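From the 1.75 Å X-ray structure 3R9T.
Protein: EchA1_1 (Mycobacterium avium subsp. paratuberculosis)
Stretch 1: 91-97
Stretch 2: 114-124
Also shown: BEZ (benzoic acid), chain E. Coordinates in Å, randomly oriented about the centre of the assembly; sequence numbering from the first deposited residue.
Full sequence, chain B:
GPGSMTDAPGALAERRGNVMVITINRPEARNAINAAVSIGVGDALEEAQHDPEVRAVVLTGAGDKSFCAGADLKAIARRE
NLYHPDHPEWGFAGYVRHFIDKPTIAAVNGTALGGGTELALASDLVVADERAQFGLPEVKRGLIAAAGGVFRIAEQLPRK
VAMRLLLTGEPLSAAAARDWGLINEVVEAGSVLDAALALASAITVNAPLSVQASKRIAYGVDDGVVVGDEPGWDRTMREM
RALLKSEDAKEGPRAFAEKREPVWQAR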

# COMPACT_ATOMS: atom_id res chain seq x y z
N GLY B 91 11.21 -13.58 17.42
CA GLY B 91 10.76 -14.42 16.32
C GLY B 91 11.86 -15.10 15.52
O GLY B 91 13.01 -15.23 15.95
N PHE B 92 11.46 -15.49 14.31
CA PHE B 92 12.28 -16.24 13.37
C PHE B 92 13.61 -15.55 13.10
O PHE B 92 13.64 -14.35 12.85
CB PHE B 92 11.48 -16.36 12.08
CG PHE B 92 12.11 -17.18 11.01
CD1 PHE B 92 11.96 -18.56 11.00
CD2 PHE B 92 12.73 -16.56 9.93
CE1 PHE B 92 12.48 -19.31 9.97
CE2 PHE B 92 13.25 -17.31 8.90
CZ PHE B 92 13.12 -18.70 8.92
N ALA B 93 14.70 -16.31 13.25
CA ALA B 93 16.08 -15.86 12.99
C ALA B 93 16.55 -14.81 14.00
O ALA B 93 17.57 -14.17 13.80
CB ALA B 93 16.25 -15.34 11.53
N GLY B 94 15.80 -14.64 15.09
CA GLY B 94 16.06 -13.55 16.03
C GLY B 94 15.93 -12.19 15.38
O GLY B 94 16.50 -11.22 15.87
N TYR B 95 15.14 -12.11 14.32
CA TYR B 95 15.18 -10.97 13.39
C TYR B 95 13.83 -10.37 13.01
O TYR B 95 13.69 -9.16 13.00
CB TYR B 95 15.90 -11.40 12.10
CG TYR B 95 16.29 -10.28 11.14
CD1 TYR B 95 17.49 -9.60 11.28
CD2 TYR B 95 15.47 -9.92 10.06
CE1 TYR B 95 17.87 -8.60 10.43
CE2 TYR B 95 15.83 -8.89 9.20
CZ TYR B 95 17.07 -8.26 9.36
OH TYR B 95 17.48 -7.23 8.54
N VAL B 96 12.85 -11.22 12.69
CA VAL B 96 11.60 -10.73 12.05
C VAL B 96 10.64 -9.97 12.96
O VAL B 96 9.76 -9.25 12.47
CB VAL B 96 10.84 -11.83 11.29
CG1 VAL B 96 11.71 -12.48 10.23
CG2 VAL B 96 10.23 -12.86 12.26
N ARG B 97 10.80 -10.15 14.27
CA ARG B 97 10.07 -9.37 15.28
C ARG B 97 11.06 -8.73 16.24
O ARG B 97 10.82 -8.67 17.44
CB ARG B 97 9.10 -10.29 16.04
CG ARG B 97 7.96 -9.61 16.73
CD ARG B 97 7.00 -10.70 17.22
NE ARG B 97 5.80 -10.19 17.85
CZ ARG B 97 4.87 -10.96 18.43
NH1 ARG B 97 5.02 -12.29 18.47
NH2 ARG B 97 3.80 -10.41 18.98
N GLY B 114 10.98 -18.43 1.04
CA GLY B 114 10.27 -18.65 2.28
C GLY B 114 10.84 -17.73 3.35
O GLY B 114 10.77 -16.50 3.23
N GLY B 115 11.41 -18.33 4.38
CA GLY B 115 12.13 -17.59 5.43
C GLY B 115 13.07 -16.51 4.90
O GLY B 115 13.14 -15.44 5.48
N GLY B 116 13.78 -16.77 3.80
CA GLY B 116 14.66 -15.75 3.23
C GLY B 116 13.95 -14.50 2.75
O GLY B 116 14.41 -13.38 2.93
N THR B 117 12.80 -14.71 2.12
CA THR B 117 11.96 -13.61 1.70
C THR B 117 11.38 -12.88 2.93
O THR B 117 11.23 -11.66 2.92
CB THR B 117 10.85 -14.10 0.75
OG1 THR B 117 11.42 -14.32 -0.54
CG2 THR B 117 9.73 -13.09 0.59
N GLU B 118 11.09 -13.63 3.99
CA GLU B 118 10.58 -13.04 5.23
C GLU B 118 11.65 -12.18 5.91
O GLU B 118 11.35 -11.16 6.50
CB GLU B 118 10.00 -14.13 6.12
CG GLU B 118 8.78 -14.79 5.46
CD GLU B 118 8.28 -15.97 6.23
OE1 GLU B 118 9.01 -16.99 6.26
OE2 GLU B 118 7.19 -15.86 6.84
N LEU B 119 12.91 -12.59 5.84
CA LEU B 119 14.00 -11.72 6.30
C LEU B 119 14.06 -10.41 5.51
O LEU B 119 14.27 -9.35 6.09
CB LEU B 119 15.35 -12.43 6.20
CG LEU B 119 15.55 -13.69 7.04
CD1 LEU B 119 16.94 -14.30 6.77
CD2 LEU B 119 15.34 -13.44 8.53
N ALA B 120 13.87 -10.48 4.19
CA ALA B 120 13.84 -9.29 3.33
C ALA B 120 12.69 -8.37 3.73
O ALA B 120 12.88 -7.16 3.89
CB ALA B 120 13.72 -9.69 1.83
N LEU B 121 11.51 -8.95 3.92
CA LEU B 121 10.33 -8.18 4.33
C LEU B 121 10.55 -7.48 5.67
O LEU B 121 10.16 -6.34 5.83
CB LEU B 121 9.11 -9.08 4.39
CG LEU B 121 8.57 -9.67 3.09
CD1 LEU B 121 7.57 -10.76 3.38
CD2 LEU B 121 7.91 -8.55 2.32
N ALA B 122 11.24 -8.14 6.58
CA ALA B 122 11.49 -7.62 7.91
C ALA B 122 12.59 -6.54 7.91
O ALA B 122 12.72 -5.78 8.87
CB ALA B 122 11.88 -8.77 8.83
N SER B 123 13.40 -6.49 6.86
CA SER B 123 14.46 -5.47 6.73
C SER B 123 13.91 -4.12 6.24
O SER B 123 12.89 -4.08 5.55
CB SER B 123 15.55 -5.98 5.77
OG SER B 123 16.10 -7.24 6.17
N ASP B 124 14.61 -3.01 6.53
CA ASP B 124 14.18 -1.73 6.02
C ASP B 124 14.34 -1.61 4.50
O ASP B 124 13.47 -1.05 3.83
CB ASP B 124 14.93 -0.58 6.68
CG ASP B 124 14.71 -0.52 8.16
OD1 ASP B 124 13.54 -0.68 8.58
OD2 ASP B 124 15.71 -0.27 8.89
C BEZ E . 8.29 -19.99 7.50
O1 BEZ E . 8.13 -18.79 7.76
O2 BEZ E . 8.54 -20.35 6.34
C1 BEZ E . 8.25 -20.97 8.63
C2 BEZ E . 8.44 -20.50 9.93
C3 BEZ E . 8.41 -21.40 10.99
C4 BEZ E . 8.18 -22.75 10.76
C5 BEZ E . 7.98 -23.21 9.46
C6 BEZ E . 8.02 -22.32 8.39

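What fills the middle of the contact? Leu119 does: its CA-to-CB bond points sideways, but with chi1 m and chi2 t the end of the side chain comes nearer to the irregular stretch. There Leu119 CD2 is a bump in a hollow lined by four residues: it lies 3.7 Å from Ala93 CB, 3.8 Å from Tyr95 CD2, 4.1 Å from Val96 CG1 and 4.3 Å from Phe92 CD2. The methyl meets the Phe92 ring at its edge. A branched aliphatic chain suits such a pocket, since it needs no polar partner.

How does an aromatic ring fit against the start of the helix? Phe92 points toward it, chi1 t, and its CE2 reaches 3.7 Å from Gly115 CA. Glycine leaves the room the ring occupies: an ideal CB on Gly115 would lie 2.6 Å from Phe92 CZ, a clash. The same ring also borders the benzoic acid, whose O1 is 2.5 Å from Glu118 OE1.

Where do the two backbones come closest, CA to CA? At Val96 and Ala122, whose CA atoms are 5.2 Å apart. Ala122 offers a small bump, its CB 3.8 Å from Val96 CA and 4.0 Å from Val96 CG1. Tyr95 CD2 also lies 4.0 Å from Ala122 CB, so the methyl packs against two consecutive residues.

What gives the packing its polar anchor? Tyr95, chi1 t, points toward the helix and extends its ring past Leu119, so that its OH donates a hydrogen bond to Ser123 OG at 2.7 Å. Ser123 OG in turn donates to Leu119 O at 2.8 Å. Leu119 O also lies at the edge of the tyrosine ring, 3.5 Å from Tyr95 CE2. The short serine side chain thus links the buried phenol to the helix backbone. Between them the two stretches bury 358 Å², both sides summed.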